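Local coordinates for glycoside hydrolase family 88 protein (Bacteroides vulgatus, PDB 4Q88) that is of unknown function but, as a member of glycoside hydrolase family 88, probably acts as a hydrolase on carbohydrates, at residues Phe278-Gly281 / Phe282-Ile286; Gly289-Ala293 / Asp294-Pro298. All coordinates share one frame; numbering follows the deposited sequence.

Contact 1 (Phe278-Gly281 / Phe282-Ile286); sequences FTYG and FLWGI
F278 and F282 meet one helical turn apart: CE2 of F282 lies 4.1 Å from CB of F278, and CD2 of the F282 ring lies 3.0 Å from F278 O. That carbonyl also accepts from F282 N. One position on, CG2 of T279 and CD1 of L283 are 3.8 Å apart, the two side chains running alongside each other in the same direction. T279 turns this methyl anti to its backbone N, which sets OG1 back toward the preceding turn, where it hydrogen-bonds to T275 O. Y280 and W284 also run alongside; both rings leave anti to the backbone N (chi1 170° and -176°), and CB of W284 sits over one face of the Y280 ring, 4.4 Å from CZ. Beneath the side chains, four successive i to i+4 bonds of 2.9 Å between backbone N and O, ending with G285 N to G281 O, hold the turn. Around it, F282 meets F216 edge-to-face, W284 packs on helix 209-225, and L283 reaches helix 341-358. The side chains thus meet across the turn mostly by van der Waals packing, while the carbonyls of F278, T279, Y280 and G281 are satisfied by the amides one turn on.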
loop_
_atom_site.group_PDB
_atom_site.type_symbol
_atom_site.label_atom_id
_atom_site.label_comp_id
_atom_site.label_asym_id
_atom_site.label_seq_id
_atom_site.Cartn_x
_atom_site.Cartn_y
_atom_site.Cartn_z
ATOM N N PHE A 278 6.685 4.852 -1.922
ATOM C CA PHE A 278 6.940 6.309 -1.947
ATOM C C PHE A 278 6.919 6.836 -3.384
ATOM O O PHE A 278 6.364 7.888 -3.665
ATOM C CB PHE A 278 8.268 6.655 -1.329
ATOM C CG PHE A 278 8.363 6.374 0.179
ATOM C CD1 PHE A 278 7.339 6.713 1.030
ATOM C CD2 PHE A 278 9.514 5.847 0.703
ATOM C CE1 PHE A 278 7.447 6.537 2.397
ATOM C CE2 PHE A 278 9.623 5.612 2.065
ATOM C CZ PHE A 278 8.577 5.940 2.920
ATOM N N THR A 279 7.569 6.112 -4.299
ATOM C CA THR A 279 7.659 6.570 -5.674
ATOM C C THR A 279 6.255 6.691 -6.269
ATOM O O THR A 279 5.965 7.650 -7.020
ATOM C CB THR A 279 8.566 5.617 -6.491
ATOM O OG1 THR A 279 9.867 5.584 -5.875
ATOM C CG2 THR A 279 8.694 6.085 -7.921
ATOM N N TYR A 280 5.418 5.668 -6.031
ATOM C CA TYR A 280 4.023 5.729 -6.447
ATOM C C TYR A 280 3.362 6.970 -5.943
ATOM O O TYR A 280 2.697 7.741 -6.692
ATOM C CB TYR A 280 3.235 4.475 -5.976
ATOM C CG TYR A 280 1.740 4.623 -6.173
ATOM C CD1 TYR A 280 1.187 4.682 -7.469
ATOM C CD2 TYR A 280 0.881 4.795 -5.092
ATOM C CE1 TYR A 280 -0.189 4.870 -7.652
ATOM C CE2 TYR A 280 -0.511 4.992 -5.294
ATOM C CZ TYR A 280 -1.024 5.008 -6.555
ATOM O OH TYR A 280 -2.365 5.205 -6.743
ATOM N N GLY A 281 3.520 7.232 -4.658
ATOM C CA GLY A 281 2.840 8.366 -4.055
ATOM C C GLY A 281 3.313 9.702 -4.632
ATOM O O GLY A 281 2.478 10.597 -4.916
ATOM N N PHE A 282 4.615 9.833 -4.867
ATOM C CA PHE A 282 5.154 11.091 -5.389
ATOM C C PHE A 282 4.672 11.294 -6.845
ATOM O O PHE A 282 4.226 12.353 -7.217
ATOM C CB PHE A 282 6.679 11.067 -5.369
ATOM C CG PHE A 282 7.287 11.312 -3.995
ATOM C CD1 PHE A 282 7.120 12.515 -3.388
ATOM C CD2 PHE A 282 8.082 10.379 -3.392
ATOM C CE1 PHE A 282 7.698 12.804 -2.168
ATOM C CE2 PHE A 282 8.696 10.674 -2.181
ATOM C CZ PHE A 282 8.474 11.868 -1.561
ATOM N N LEU A 283 4.750 10.235 -7.641
ATOM C CA LEU A 283 4.307 10.333 -9.055
ATOM C C LEU A 283 2.806 10.684 -9.100
ATOM O O LEU A 283 2.401 11.569 -9.868
ATOM C CB LEU A 283 4.610 9.038 -9.780
ATOM C CG LEU A 283 6.074 8.759 -10.087
ATOM C CD1 LEU A 283 6.195 7.284 -10.452
ATOM C CD2 LEU A 283 6.614 9.692 -11.187
ATOM N N TRP A 284 1.978 9.991 -8.311
ATOM C CA TRP A 284 0.523 10.266 -8.262
ATOM C C TRP A 284 0.263 11.741 -7.871
ATOM O O TRP A 284 -0.532 12.475 -8.519
ATOM C CB TRP A 284 -0.224 9.297 -7.309
ATOM C CG TRP A 284 -1.666 9.561 -7.369
ATOM C CD1 TRP A 284 -2.540 9.062 -8.283
ATOM C CD2 TRP A 284 -2.399 10.484 -6.565
ATOM N NE1 TRP A 284 -3.793 9.577 -8.069
ATOM C CE2 TRP A 284 -3.716 10.509 -7.069
ATOM C CE3 TRP A 284 -2.048 11.365 -5.523
ATOM C CZ2 TRP A 284 -4.704 11.321 -6.522
ATOM C CZ3 TRP A 284 -3.063 12.167 -4.966
ATOM C CH2 TRP A 284 -4.344 12.144 -5.486
ATOM N N GLY A 285 0.951 12.171 -6.814
ATOM C CA GLY A 285 0.841 13.554 -6.331
ATOM C C GLY A 285 1.209 14.607 -7.370
ATOM O O GLY A 285 0.521 15.602 -7.503
ATOM N N ILE A 286 2.251 14.369 -8.133
ATOM C CA ILE A 286 2.672 15.309 -9.167
ATOM C C ILE A 286 1.639 15.251 -10.301
ATOM O O ILE A 286 1.154 16.291 -10.769
ATOM C CB ILE A 286 4.083 14.945 -9.685
ATOM C CG1 ILE A 286 5.165 15.173 -8.602
ATOM C CG2 ILE A 286 4.408 15.744 -10.953
ATOM C CD1 ILE A 286 6.522 14.602 -9.026
#

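Contact 2 (Gly289-Ala293 / Asp294-Pro298); sequences GLLNA and DIYSP
L291 and Y296 cross at about a right angle, CB of L291 lying 3.8 Å from CD2 of the tyrosine ring while the CD2 methyl of L291 approaches CE2 of Y296. At the ring edge, near its plane, lies N292 O, which also accepts from Y296 N at 3.0 Å. CG2 of I295 sits 3.7 Å above one ring face, offset toward the rim. N292 faces the new helix differently. Its CG stands anti to the backbone N (chi1 179°), which swings the amide forward over the first turn, where OD1 accepts from I295 N at 2.9 Å in the carbonyl plane, with an N-H...O angle of 157°. CG1 of I295 lies 3.5 Å from the same oxygen. The other end of the amide faces water: ND2 donates to a water 2.8 Å away, which in turn donates to OD2 of D294, so the capping bond on OD1 and the water on ND2 together fix the rotation of the amide. Deeper in, L291 and Y296 rest against helix 233-249, and L290 O accepts a hydrogen bond from NE2 of Q241. Behind the cap, G289, with positive phi, is the C-prime residue of a Schellman motif that closes helix 272-287. A Schellman C-cap followed within three residues by an asparagine N-cap makes this a tight helix-loop-helix connection, in keeping with the helical hairpins of the six-hairpin glycosidase clan.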
loop_
_atom_site.group_PDB
_atom_site.type_symbol
_atom_site.label_atom_id
_atom_site.label_comp_id
_atom_site.label_asym_id
_atom_site.label_seq_id
_atom_site.Cartn_x
_atom_site.Cartn_y
_atom_site.Cartn_z
ATOM N N GLY A 289 -1.653 17.097 -9.376
ATOM C CA GLY A 289 -1.607 18.508 -9.017
ATOM C C GLY A 289 -1.541 18.904 -7.545
ATOM O O GLY A 289 -1.781 20.066 -7.208
ATOM N N LEU A 290 -1.138 17.966 -6.683
ATOM C CA LEU A 290 -1.050 18.175 -5.247
ATOM C C LEU A 290 0.381 18.343 -4.755
ATOM O O LEU A 290 0.605 18.840 -3.634
ATOM C CB LEU A 290 -1.727 16.987 -4.528
ATOM C CG LEU A 290 -3.235 16.887 -4.680
ATOM C CD1 LEU A 290 -3.679 15.750 -3.772
ATOM C CD2 LEU A 290 -3.958 18.183 -4.289
ATOM N N LEU A 291 1.355 18.000 -5.615
ATOM C CA LEU A 291 2.759 18.208 -5.340
ATOM C C LEU A 291 3.426 18.938 -6.478
ATOM O O LEU A 291 3.216 18.594 -7.669
ATOM C CB LEU A 291 3.454 16.855 -5.160
ATOM C CG LEU A 291 2.924 15.928 -4.106
ATOM C CD1 LEU A 291 3.712 14.630 -4.157
ATOM C CD2 LEU A 291 3.043 16.569 -2.718
ATOM N N ASN A 292 4.214 19.943 -6.125
ATOM C CA ASN A 292 4.895 20.767 -7.090
ATOM C C ASN A 292 5.869 19.945 -7.950
ATOM O O ASN A 292 6.778 19.273 -7.426
ATOM C CB ASN A 292 5.634 21.929 -6.396
ATOM C CG ASN A 292 6.368 22.805 -7.375
ATOM O OD1 ASN A 292 7.460 22.485 -7.829
ATOM N ND2 ASN A 292 5.739 23.924 -7.745
ATOM N N ALA A 293 5.673 19.987 -9.264
ATOM C CA ALA A 293 6.502 19.175 -10.177
ATOM C C ALA A 293 7.992 19.494 -10.140
ATOM O O ALA A 293 8.814 18.605 -10.272
ATOM C CB ALA A 293 5.970 19.273 -11.629
ATOM N N ASP A 294 8.368 20.766 -10.025
ATOM C CA ASP A 294 9.758 21.128 -10.044
ATOM C C ASP A 294 10.463 20.655 -8.756
ATOM O O ASP A 294 11.586 20.185 -8.808
ATOM C CB ASP A 294 9.899 22.641 -10.210
ATOM C CG ASP A 294 9.431 23.121 -11.584
ATOM O OD1 ASP A 294 9.590 22.376 -12.587
ATOM O OD2 ASP A 294 8.903 24.246 -11.648
ATOM N N ILE A 295 9.783 20.755 -7.624
ATOM C CA ILE A 295 10.359 20.326 -6.352
ATOM C C ILE A 295 10.494 18.801 -6.296
ATOM O O ILE A 295 11.538 18.279 -5.926
ATOM C CB ILE A 295 9.506 20.828 -5.172
ATOM C CG1 ILE A 295 9.659 22.341 -5.067
ATOM C CG2 ILE A 295 9.922 20.111 -3.872
ATOM C CD1 ILE A 295 8.688 22.976 -4.094
ATOM N N TYR A 296 9.457 18.093 -6.682
ATOM C CA TYR A 296 9.434 16.640 -6.489
ATOM C C TYR A 296 9.907 15.828 -7.670
ATOM O O TYR A 296 10.153 14.652 -7.499
ATOM C CB TYR A 296 8.084 16.154 -6.005
ATOM C CG TYR A 296 7.813 16.666 -4.611
ATOM C CD1 TYR A 296 8.434 16.085 -3.512
ATOM C CD2 TYR A 296 7.014 17.756 -4.398
ATOM C CE1 TYR A 296 8.258 16.596 -2.236
ATOM C CE2 TYR A 296 6.799 18.254 -3.125
ATOM C CZ TYR A 296 7.453 17.660 -2.042
ATOM O OH TYR A 296 7.220 18.150 -0.805
ATOM N N SER A 297 10.006 16.418 -8.869
ATOM C CA SER A 297 10.457 15.610 -10.037
ATOM C C SER A 297 11.919 15.055 -9.840
ATOM O O SER A 297 12.168 13.927 -10.129
ATOM C CB SER A 297 10.154 16.306 -11.409
ATOM O OG SER A 297 8.740 16.422 -11.700
ATOM N N PRO A 298 12.849 15.789 -9.236
ATOM C CA PRO A 298 14.169 15.213 -8.920
ATOM C C PRO A 298 14.157 14.003 -7.957
ATOM O O PRO A 298 14.970 13.067 -8.063
ATOM C CB PRO A 298 14.920 16.369 -8.266
ATOM C CG PRO A 298 14.200 17.593 -8.719
ATOM C CD PRO A 298 12.775 17.224 -8.920
HETATM O O HOH W 1 7.039 25.392 -9.807
#

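Overall arrangement
Contact 1 and contact 2 follow each other in the chain, their centres 9 Å apart: residues 278-286 belong to helix 272-287, and the loop that opens contact 2 turns the chain into helix 293-311. G285 O joins them, lying 3.0 Å from L290 N and 3.2 Å from L291 N, both probable hydrogen bonds. Side chains pack in the join between the two helices, with CE1 of F282 3.6 Å from CD1 of Y296 and CD1 of I286 3.7 Å from CB of Y296. The touching residues of contact 1 are all buried, its centre about 12 Å from the centre of the chain, with the centre of contact 2 at about 21 Å, where a bound 1,2-ethanediol, probably from the crystallisation liquor, is about 4 Å from the N292 side chain.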